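Local coordinates for histidine acid phosphatase (PDB 6RXD), which probably hydrolyses phosphate esters of inositol polyphosphates such as phytate, and of 2,3-bisphosphoglycerate, releasing inorganic phosphate, at residues T223-E228 with Y355-Y361; Y368-L374 with P405-L409; A400-F406 with T440-V446. All blocks are in the same frame, centred on the assembly; numbering follows the deposited sequence.

Contact 1: residues T223-E228 with Y355-Y361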
loop_
_atom_site.group_PDB
_atom_site.type_symbol
_atom_site.label_atom_id
_atom_site.label_comp_id
_atom_site.label_asym_id
_atom_site.label_seq_id
_atom_site.Cartn_x
_atom_site.Cartn_y
_atom_site.Cartn_z
ATOM N N THR A 223 9.352 -23.473 0.723
ATOM C CA THR A 223 9.803 -22.718 1.888
ATOM C C THR A 223 8.717 -21.773 2.362
ATOM O O THR A 223 8.395 -21.732 3.550
ATOM C CB THR A 223 11.097 -21.947 1.604
ATOM O OG1 THR A 223 12.110 -22.877 1.209
ATOM C CG2 THR A 223 11.561 -21.207 2.853
ATOM N N ILE A 224 8.149 -21.012 1.429
ATOM C CA ILE A 224 7.042 -20.113 1.760
ATOM C C ILE A 224 5.873 -20.881 2.376
ATOM O O ILE A 224 5.308 -20.453 3.381
ATOM C CB ILE A 224 6.581 -19.296 0.526
ATOM C CG1 ILE A 224 7.676 -18.307 0.129
ATOM C CG2 ILE A 224 5.269 -18.564 0.808
ATOM C CD1 ILE A 224 7.524 -17.677 -1.259
ATOM N N ALA A 225 5.522 -22.017 1.781
ATOM C CA ALA A 225 4.418 -22.828 2.276
ATOM C C ALA A 225 4.693 -23.327 3.693
ATOM O O ALA A 225 3.815 -23.272 4.555
ATOM C CB ALA A 225 4.152 -24.003 1.337
ATOM N N GLY A 226 5.913 -23.800 3.932
ATOM C CA GLY A 226 6.267 -24.330 5.241
ATOM C C GLY A 226 6.341 -23.249 6.305
ATOM O O GLY A 226 5.894 -23.456 7.429
ATOM N N ALA A 227 6.921 -22.102 5.955
ATOM C CA ALA A 227 7.048 -21.000 6.900
ATOM C C ALA A 227 5.669 -20.493 7.292
ATOM O O ALA A 227 5.420 -20.159 8.459
ATOM C CB ALA A 227 7.889 -19.868 6.307
ATOM N N GLU A 228 4.778 -20.409 6.309
ATOM C CA GLU A 228 3.427 -19.932 6.570
ATOM C C GLU A 228 2.637 -20.907 7.436
ATOM O O GLU A 228 1.832 -20.477 8.261
ATOM C CB GLU A 228 2.695 -19.597 5.259
ATOM C CG GLU A 228 3.212 -18.312 4.638
ATOM C CD GLU A 228 2.473 -17.878 3.390
ATOM O OE1 GLU A 228 1.639 -18.656 2.878
ATOM O OE2 GLU A 228 2.736 -16.741 2.916
ATOM N N TYR A 355 6.513 -12.754 3.148
ATOM C CA TYR A 355 6.950 -13.957 2.441
ATOM C C TYR A 355 6.530 -14.025 0.978
ATOM O O TYR A 355 7.249 -14.600 0.156
ATOM C CB TYR A 355 6.467 -15.224 3.170
ATOM C CG TYR A 355 7.397 -15.675 4.279
ATOM C CD1 TYR A 355 8.679 -16.130 3.989
ATOM C CD2 TYR A 355 6.990 -15.650 5.606
ATOM C CE1 TYR A 355 9.532 -16.545 5.001
ATOM C CE2 TYR A 355 7.830 -16.064 6.618
ATOM C CZ TYR A 355 9.101 -16.500 6.311
ATOM O OH TYR A 355 9.935 -16.920 7.312
ATOM N N GLU A 356 5.370 -13.460 0.656
ATOM C CA GLU A 356 4.814 -13.603 -0.683
ATOM C C GLU A 356 5.151 -12.428 -1.590
ATOM O O GLU A 356 5.210 -12.572 -2.810
ATOM C CB GLU A 356 3.291 -13.775 -0.604
ATOM C CG GLU A 356 2.849 -15.040 0.109
ATOM C CD GLU A 356 1.349 -15.093 0.342
ATOM O OE1 GLU A 356 0.598 -14.357 -0.336
ATOM O OE2 GLU A 356 0.918 -15.873 1.212
ATOM N N LYS A 357 5.378 -11.259 -0.988
ATOM C CA LYS A 357 5.503 -10.014 -1.747
ATOM C C LYS A 357 6.716 -9.153 -1.394
ATOM O O LYS A 357 7.051 -8.222 -2.133
ATOM C CB LYS A 357 4.219 -9.187 -1.561
ATOM C CG LYS A 357 2.968 -9.953 -2.012
ATOM C CD LYS A 357 1.657 -9.318 -1.560
ATOM C CE LYS A 357 0.463 -10.158 -2.018
ATOM N NZ LYS A 357 -0.850 -9.551 -1.628
ATOM N N GLY A 358 7.365 -9.457 -0.279
ATOM C CA GLY A 358 8.473 -8.650 0.199
ATOM C C GLY A 358 9.801 -9.358 0.011
ATOM O O GLY A 358 9.948 -10.175 -0.898
ATOM N N PRO A 359 10.777 -9.061 0.879
ATOM C CA PRO A 359 12.107 -9.674 0.749
ATOM C C PRO A 359 12.040 -11.203 0.850
ATOM O O PRO A 359 12.843 -11.908 0.218
ATOM C CB PRO A 359 12.872 -9.103 1.944
ATOM C CG PRO A 359 12.206 -7.794 2.222
ATOM C CD PRO A 359 10.736 -8.050 1.955
ATOM N N SER A 360 11.089 -11.695 1.646
ATOM C CA SER A 360 10.877 -13.136 1.817
ATOM C C SER A 360 12.165 -13.823 2.275
ATOM O O SER A 360 12.978 -13.220 2.975
ATOM C CB SER A 360 10.328 -13.752 0.527
ATOM O OG SER A 360 9.780 -15.051 0.768
ATOM N N TYR A 361 12.348 -15.081 1.890
ATOM C CA TYR A 361 13.428 -15.894 2.452
ATOM C C TYR A 361 14.754 -15.795 1.694
ATOM O O TYR A 361 14.777 -15.536 0.490
ATOM C CB TYR A 361 12.979 -17.364 2.599
ATOM C CG TYR A 361 12.831 -18.136 1.291
ATOM C CD1 TYR A 361 13.905 -18.821 0.741
ATOM C CD2 TYR A 361 11.613 -18.194 0.628
ATOM C CE1 TYR A 361 13.774 -19.548 -0.434
ATOM C CE2 TYR A 361 11.472 -18.904 -0.556
ATOM C CZ TYR A 361 12.556 -19.580 -1.079
ATOM O OH TYR A 361 12.420 -20.298 -2.249
#
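Two tyrosine rings present faces to helix 222-232. Thr-223 stands over one face of the Tyr-361 ring, its CB above the centre at 3.8 Å from the centroid, while Ile-224 meets the rim of that ring near its plane, CG1 lying 3.9 Å from CE2. On the Tyr-355 ring Ala-227 sits off-centre, its CB 3.6 Å from CZ. With CG of Tyr-361 lodged between the backbone N and the carbonyl carbon (chi1 71°), the ring turns its face to Thr-223, and its OH hydrogen-bonds to Asp-221 OD1. An alanine here would remove the platform under Thr-223 and is likely to leave Asp-221 without that partner and Ile-224 without a wall. Ile-224 also pushes CD1 to 3.4 Å from Tyr-355 O, a carbonyl that accepts a 2.6 Å hydrogen bond from Ser-360 OG, which ties the loop after helix 339-357 back to it. Across the helices, Glu-228 and Glu-356 cross at about a right angle and bring their OE2 atoms to 2.6 Å, close enough that an acid group probably carries a proton. With Glu-352 they form a carboxylate cluster, a zinc site seen in a crystal structure of this protein, with no metal bound here.

Contact 2: residues Y368-L374 with P405-L409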
loop_
_atom_site.group_PDB
_atom_site.type_symbol
_atom_site.label_atom_id
_atom_site.label_comp_id
_atom_site.label_asym_id
_atom_site.label_seq_id
_atom_site.Cartn_x
_atom_site.Cartn_y
_atom_site.Cartn_z
ATOM N N TYR A 368 10.678 -10.305 -5.367
ATOM C CA TYR A 368 10.739 -8.866 -5.614
ATOM C C TYR A 368 11.413 -8.418 -6.897
ATOM O O TYR A 368 11.328 -7.242 -7.257
ATOM C CB TYR A 368 11.349 -8.135 -4.427
ATOM C CG TYR A 368 12.746 -8.552 -4.064
ATOM C CD1 TYR A 368 13.846 -7.944 -4.644
ATOM C CD2 TYR A 368 12.962 -9.536 -3.108
ATOM C CE1 TYR A 368 15.123 -8.322 -4.292
ATOM C CE2 TYR A 368 14.222 -9.912 -2.751
ATOM C CZ TYR A 368 15.298 -9.306 -3.338
ATOM O OH TYR A 368 16.558 -9.690 -2.957
ATOM N N SER A 369 12.072 -9.341 -7.592
ATOM C CA SER A 369 12.672 -9.009 -8.884
ATOM C C SER A 369 11.600 -8.539 -9.861
ATOM O O SER A 369 11.899 -7.866 -10.858
ATOM C CB SER A 369 13.427 -10.209 -9.465
ATOM O OG SER A 369 12.537 -11.285 -9.730
ATOM N N ILE A 370 10.344 -8.873 -9.564
ATOM C CA ILE A 370 9.225 -8.497 -10.420
ATOM C C ILE A 370 9.070 -6.984 -10.552
ATOM O O ILE A 370 8.437 -6.505 -11.491
ATOM C CB ILE A 370 7.895 -9.106 -9.921
ATOM C CG1 ILE A 370 7.579 -8.666 -8.493
ATOM C CG2 ILE A 370 7.951 -10.626 -9.999
ATOM C CD1 ILE A 370 6.107 -8.916 -8.104
ATOM N N ALA A 371 9.643 -6.228 -9.614
ATOM C CA ALA A 371 9.491 -4.771 -9.648
ATOM C C ALA A 371 10.474 -4.119 -10.623
ATOM O O ALA A 371 10.463 -2.904 -10.798
ATOM C CB ALA A 371 9.637 -4.168 -8.246
ATOM N N GLN A 372 11.326 -4.923 -11.249
ATOM C CA GLN A 372 12.314 -4.378 -12.182
ATOM C C GLN A 372 11.743 -3.476 -13.295
ATOM O O GLN A 372 12.341 -2.446 -13.594
ATOM C CB GLN A 372 13.187 -5.488 -12.773
ATOM C CG GLN A 372 14.442 -4.974 -13.488
ATOM C CD GLN A 372 15.404 -4.283 -12.541
ATOM O OE1 GLN A 372 15.712 -4.796 -11.464
ATOM N NE2 GLN A 372 15.863 -3.097 -12.924
ATOM N N PRO A 373 10.584 -3.835 -13.889
ATOM C CA PRO A 373 10.045 -2.938 -14.922
ATOM C C PRO A 373 9.758 -1.536 -14.395
ATOM O O PRO A 373 9.856 -0.573 -15.165
ATOM C CB PRO A 373 8.722 -3.604 -15.317
ATOM C CG PRO A 373 8.896 -5.042 -14.973
ATOM C CD PRO A 373 9.855 -5.119 -13.831
ATOM N N LEU A 374 9.378 -1.418 -13.124
ATOM C CA LEU A 374 9.090 -0.105 -12.551
ATOM C C LEU A 374 10.383 0.660 -12.289
ATOM O O LEU A 374 10.492 1.854 -12.601
ATOM C CB LEU A 374 8.284 -0.237 -11.258
ATOM C CG LEU A 374 7.964 1.094 -10.568
ATOM C CD1 LEU A 374 7.197 2.033 -11.497
ATOM C CD2 LEU A 374 7.167 0.819 -9.296
ATOM N N PRO A 405 7.360 -5.096 -3.415
ATOM C CA PRO A 405 8.573 -5.570 -4.097
ATOM C C PRO A 405 9.482 -4.430 -4.550
ATOM O O PRO A 405 10.701 -4.605 -4.579
ATOM C CB PRO A 405 8.026 -6.365 -5.289
ATOM C CG PRO A 405 6.635 -5.833 -5.512
ATOM C CD PRO A 405 6.126 -5.468 -4.128
ATOM N N PHE A 406 8.907 -3.276 -4.874
ATOM C CA PHE A 406 9.704 -2.123 -5.296
ATOM C C PHE A 406 10.648 -1.711 -4.168
ATOM O O PHE A 406 11.844 -1.513 -4.391
ATOM C CB PHE A 406 8.768 -0.973 -5.693
ATOM C CG PHE A 406 9.458 0.202 -6.352
ATOM C CD1 PHE A 406 10.291 0.031 -7.454
ATOM C CD2 PHE A 406 9.220 1.485 -5.888
ATOM C CE1 PHE A 406 10.895 1.139 -8.069
ATOM C CE2 PHE A 406 9.803 2.587 -6.493
ATOM C CZ PHE A 406 10.645 2.410 -7.590
ATOM N N ALA A 407 10.114 -1.626 -2.950
ATOM C CA ALA A 407 10.930 -1.317 -1.763
ATOM C C ALA A 407 12.039 -2.340 -1.531
ATOM O O ALA A 407 13.159 -1.983 -1.177
ATOM C CB ALA A 407 10.039 -1.214 -0.517
ATOM N N ALA A 408 11.719 -3.618 -1.718
ATOM C CA ALA A 408 12.700 -4.674 -1.524
ATOM C C ALA A 408 13.783 -4.612 -2.599
ATOM O O ALA A 408 14.974 -4.800 -2.304
ATOM C CB ALA A 408 12.018 -6.049 -1.506
ATOM N N LEU A 409 13.384 -4.335 -3.840
ATOM C CA LEU A 409 14.354 -4.260 -4.943
ATOM C C LEU A 409 15.285 -3.057 -4.769
ATOM O O LEU A 409 16.487 -3.150 -5.039
ATOM C CB LEU A 409 13.620 -4.180 -6.281
ATOM C CG LEU A 409 14.518 -4.253 -7.516
ATOM C CD1 LEU A 409 15.158 -5.611 -7.626
ATOM C CD2 LEU A 409 13.634 -3.985 -8.734
#
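The carbonyl oxygen of Pro-405 accepts the helical hydrogen bond from Leu-409 N at 2.8 Å, and Tyr-368 lays its CB against the same oxygen, 3.6 Å away. That CB is wedged into the angle between Pro-405 and Ala-408, reaching Ala-408 CB at 3.7 Å, and the tyrosine side chain runs on along the helix until CD1 lies beside the backbone N of Leu-409. Ala-371 takes the next position. Its methyl meets the backbone of Phe-406 at 3.6 Å from N, so close an approach of the two main chains that a small side chain suits the spot, and it also borders the edge of the Phe-406 ring.

Leu-374 covers a face of that ring. With CG anti to the backbone N (chi1 179°) and chi2 near 58°, CD2 makes a CH-pi contact over the centre of the ring, 3.7 Å from the centroid and 12° from the normal. Leu-409 lays its two methyls along the turn, CD2 coming to 3.7 Å from the carbonyl carbon of Ala-371 and to 3.5 Å from OE1 of Gln-372. The bent Gln-372 chain gives its NE2 to Asp-376. Pro-405 marks a kink in helix 400-410, its ring crossing obliquely against Ile-370, whose CG1 is 4.0 Å from Pro-405 CB.

The contact thus joins the start of helix 372-386, and the turn leading into it, to helix 400-410. Leu-374 and Phe-406 both rest on Met-42 of strand 34-44, Ile-370 extends to Ile-210 and Tyr-214 of helix 206-220, and Phe-378 and Leu-375 of helix 372-386 continue the packing around Phe-406.

Contact 3: residues A400-F406 with T440-V446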
loop_
_atom_site.group_PDB
_atom_site.type_symbol
_atom_site.label_atom_id
_atom_site.label_comp_id
_atom_site.label_asym_id
_atom_site.label_seq_id
_atom_site.Cartn_x
_atom_site.Cartn_y
_atom_site.Cartn_z
ATOM N N ALA A 400 -0.206 -1.959 -3.003
ATOM C CA ALA A 400 0.758 -2.542 -2.075
ATOM C C ALA A 400 1.581 -3.604 -2.778
ATOM O O ALA A 400 2.763 -3.796 -2.474
ATOM C CB ALA A 400 0.044 -3.138 -0.876
ATOM N N GLU A 401 0.949 -4.302 -3.720
ATOM C CA GLU A 401 1.628 -5.336 -4.487
ATOM C C GLU A 401 2.678 -4.749 -5.416
ATOM O O GLU A 401 3.511 -5.480 -5.961
ATOM C CB GLU A 401 0.611 -6.151 -5.300
ATOM C CG GLU A 401 -0.241 -7.113 -4.465
ATOM C CD GLU A 401 -1.329 -6.420 -3.640
ATOM O OE1 GLU A 401 -1.841 -7.061 -2.703
ATOM O OE2 GLU A 401 -1.686 -5.252 -3.924
ATOM N N THR A 402 2.613 -3.436 -5.619
ATOM C CA THR A 402 3.629 -2.717 -6.387
ATOM C C THR A 402 4.721 -2.220 -5.454
ATOM O O THR A 402 5.910 -2.364 -5.735
ATOM C CB THR A 402 2.985 -1.530 -7.128
ATOM O OG1 THR A 402 1.756 -1.968 -7.717
ATOM C CG2 THR A 402 3.889 -0.995 -8.225
ATOM N N MET A 403 4.312 -1.615 -4.342
ATOM C CA MET A 403 5.260 -1.003 -3.414
ATOM C C MET A 403 6.151 -2.006 -2.672
ATOM O O MET A 403 7.349 -1.773 -2.531
ATOM C CB MET A 403 4.524 -0.103 -2.406
ATOM C CG MET A 403 5.464 0.597 -1.419
ATOM S SD MET A 403 6.653 1.719 -2.219
ATOM C CE MET A 403 5.580 3.077 -2.677
ATOM N N MET A 404 5.581 -3.114 -2.205
ATOM C CA MET A 404 6.375 -4.054 -1.411
ATOM C C MET A 404 7.573 -4.603 -2.189
ATOM O O MET A 404 8.692 -4.585 -1.691
ATOM C CB MET A 404 5.501 -5.176 -0.842
ATOM C CG MET A 404 4.559 -4.672 0.224
ATOM S SD MET A 404 3.602 -5.992 0.984
ATOM C CE MET A 404 2.324 -6.199 -0.220
ATOM N N PRO A 405 7.360 -5.096 -3.415
ATOM C CA PRO A 405 8.573 -5.570 -4.097
ATOM C C PRO A 405 9.482 -4.430 -4.550
ATOM O O PRO A 405 10.701 -4.605 -4.579
ATOM C CB PRO A 405 8.026 -6.365 -5.289
ATOM C CG PRO A 405 6.635 -5.833 -5.512
ATOM C CD PRO A 405 6.126 -5.468 -4.128
ATOM N N PHE A 406 8.907 -3.276 -4.874
ATOM C CA PHE A 406 9.704 -2.123 -5.296
ATOM C C PHE A 406 10.648 -1.711 -4.168
ATOM O O PHE A 406 11.844 -1.513 -4.391
ATOM C CB PHE A 406 8.768 -0.973 -5.693
ATOM C CG PHE A 406 9.458 0.202 -6.352
ATOM C CD1 PHE A 406 10.291 0.031 -7.454
ATOM C CD2 PHE A 406 9.220 1.485 -5.888
ATOM C CE1 PHE A 406 10.895 1.139 -8.069
ATOM C CE2 PHE A 406 9.803 2.587 -6.493
ATOM C CZ PHE A 406 10.645 2.410 -7.590
ATOM N N THR A 440 4.780 -0.136 3.725
ATOM C CA THR A 440 3.677 0.084 2.796
ATOM C C THR A 440 2.390 0.530 3.489
ATOM O O THR A 440 1.363 -0.148 3.444
ATOM C CB THR A 440 3.471 -1.166 1.911
ATOM O OG1 THR A 440 2.369 -0.958 1.021
ATOM C CG2 THR A 440 3.242 -2.432 2.766
ATOM N N PRO A 441 2.435 1.697 4.135
ATOM C CA PRO A 441 1.196 2.227 4.705
ATOM C C PRO A 441 0.252 2.594 3.577
ATOM O O PRO A 441 0.623 2.552 2.399
ATOM C CB PRO A 441 1.660 3.503 5.398
ATOM C CG PRO A 441 2.949 3.903 4.669
ATOM C CD PRO A 441 3.589 2.574 4.413
ATOM N N MET A 442 -0.975 2.953 3.925
ATOM C CA MET A 442 -1.847 3.517 2.919
ATOM C C MET A 442 -1.182 4.753 2.314
ATOM O O MET A 442 -0.517 5.532 3.025
ATOM C CB MET A 442 -3.212 3.840 3.531
ATOM C CG MET A 442 -3.985 2.592 3.935
ATOM S SD MET A 442 -4.503 1.617 2.494
ATOM C CE MET A 442 -4.918 0.064 3.302
ATOM N N ALA A 443 -1.347 4.916 1.001
ATOM C CA ALA A 443 -0.736 6.004 0.223
ATOM C C ALA A 443 0.791 6.031 0.267
ATOM O O ALA A 443 1.404 7.056 -0.003
ATOM C CB ALA A 443 -1.321 7.389 0.629
ATOM N N ALA A 444 1.410 4.903 0.585
ATOM C CA ALA A 444 2.870 4.820 0.565
ATOM C C ALA A 444 3.382 5.309 -0.776
ATOM O O ALA A 444 2.801 5.008 -1.804
ATOM C CB ALA A 444 3.332 3.369 0.799
ATOM N N ASN A 445 4.485 6.048 -0.769
ATOM C CA ASN A 445 4.985 6.564 -2.025
ATOM C C ASN A 445 6.489 6.782 -2.045
ATOM O O ASN A 445 7.116 7.054 -1.016
ATOM C CB ASN A 445 4.239 7.849 -2.427
ATOM C CG ASN A 445 4.438 8.986 -1.441
ATOM O OD1 ASN A 445 5.298 9.850 -1.629
ATOM N ND2 ASN A 445 3.650 8.984 -0.381
ATOM N N VAL A 446 7.053 6.653 -3.237
ATOM C CA VAL A 446 8.447 6.975 -3.460
ATOM C C VAL A 446 8.465 8.102 -4.475
ATOM O O VAL A 446 7.758 8.039 -5.476
ATOM C CB VAL A 446 9.208 5.758 -4.023
ATOM C CG1 VAL A 446 10.606 6.166 -4.500
ATOM C CG2 VAL A 446 9.289 4.636 -2.957
#
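Thr-440 fits between Ala-400, Met-403 and Met-404 on the first turn of helix 400-410, within the alpha/beta fold of the histidine phosphatases. Ala-400 and Glu-401 complete the His-Ala-Glu sequence, begun by His-399, that is characteristic of the MINPP subfamily. The facing segment leaves helix 436-439 at Thr-440, makes a type II beta turn from Pro-441 to Ala-444, and enters strand 445-453.

Two bumps and two hollows shape the interface. The first bump is the branched end of Thr-440. Its CG2 presses on Met-404 CG at 3.6 Å, while OG1, turned the other way, faces Ala-400 CB at 3.7 Å and lies near the CB of Met-403. This hydroxyl is buried among carbon atoms, with no polar partner in the model.

The second bump comes from the helix. Met-403 is folded into a hook by its bends at chi2 (62°) and chi3 (73°), which turn CE into a hollow made by the strand entrance. There the methyl lies 3.5 Å from Ala-444 O and 3.6 Å from Asn-445 CA; the Ala-444 methyl bounds the pocket at 4.1 Å from Met-403 CG, and Val-446 CG2 closes it at 4.0 Å from SD. The small side chain of Ala-444 leaves the hook its place. One turn along, Phe-406 turns the edge of its ring to Val-446, CE2 lying 4.1 Å from CB.

Met-403 also touches Met-42 of strand 34-44, and the turn pairs through its backbone with Arg-44 and His-45 of the Arg-His-Gly signature. The turn itself is braced by Asn-445, which points away from the helix: its ND2, also hydrogen-bonded to Tyr-16 OH, donates to Ala-443 O at 3.0 Å, nearly straight at 171° and within the plane of the amide.

Overall arrangement
Contacts 2 and 3 are buried and share helix 400-410: one side takes the start of helix 372-386, another the turn at 440-444 and the start of strand 445-453, and Phe-406 serves both. Their chemistry across the interface is almost wholly apolar. Contact 1 lies farther out, its centre about 18 Å from the centre of the chain, against about 4 Å for that of contact 3, and is only partly buried; it adds to its tyrosine faces a cluster of carboxylates able to take up zinc. The three are nevertheless continuous. Lys-357 of contact 1 forms a salt bridge with Glu-401 on the helix of contact 3, and Gly-358 and Pro-359 pack against Tyr-368 of contact 2.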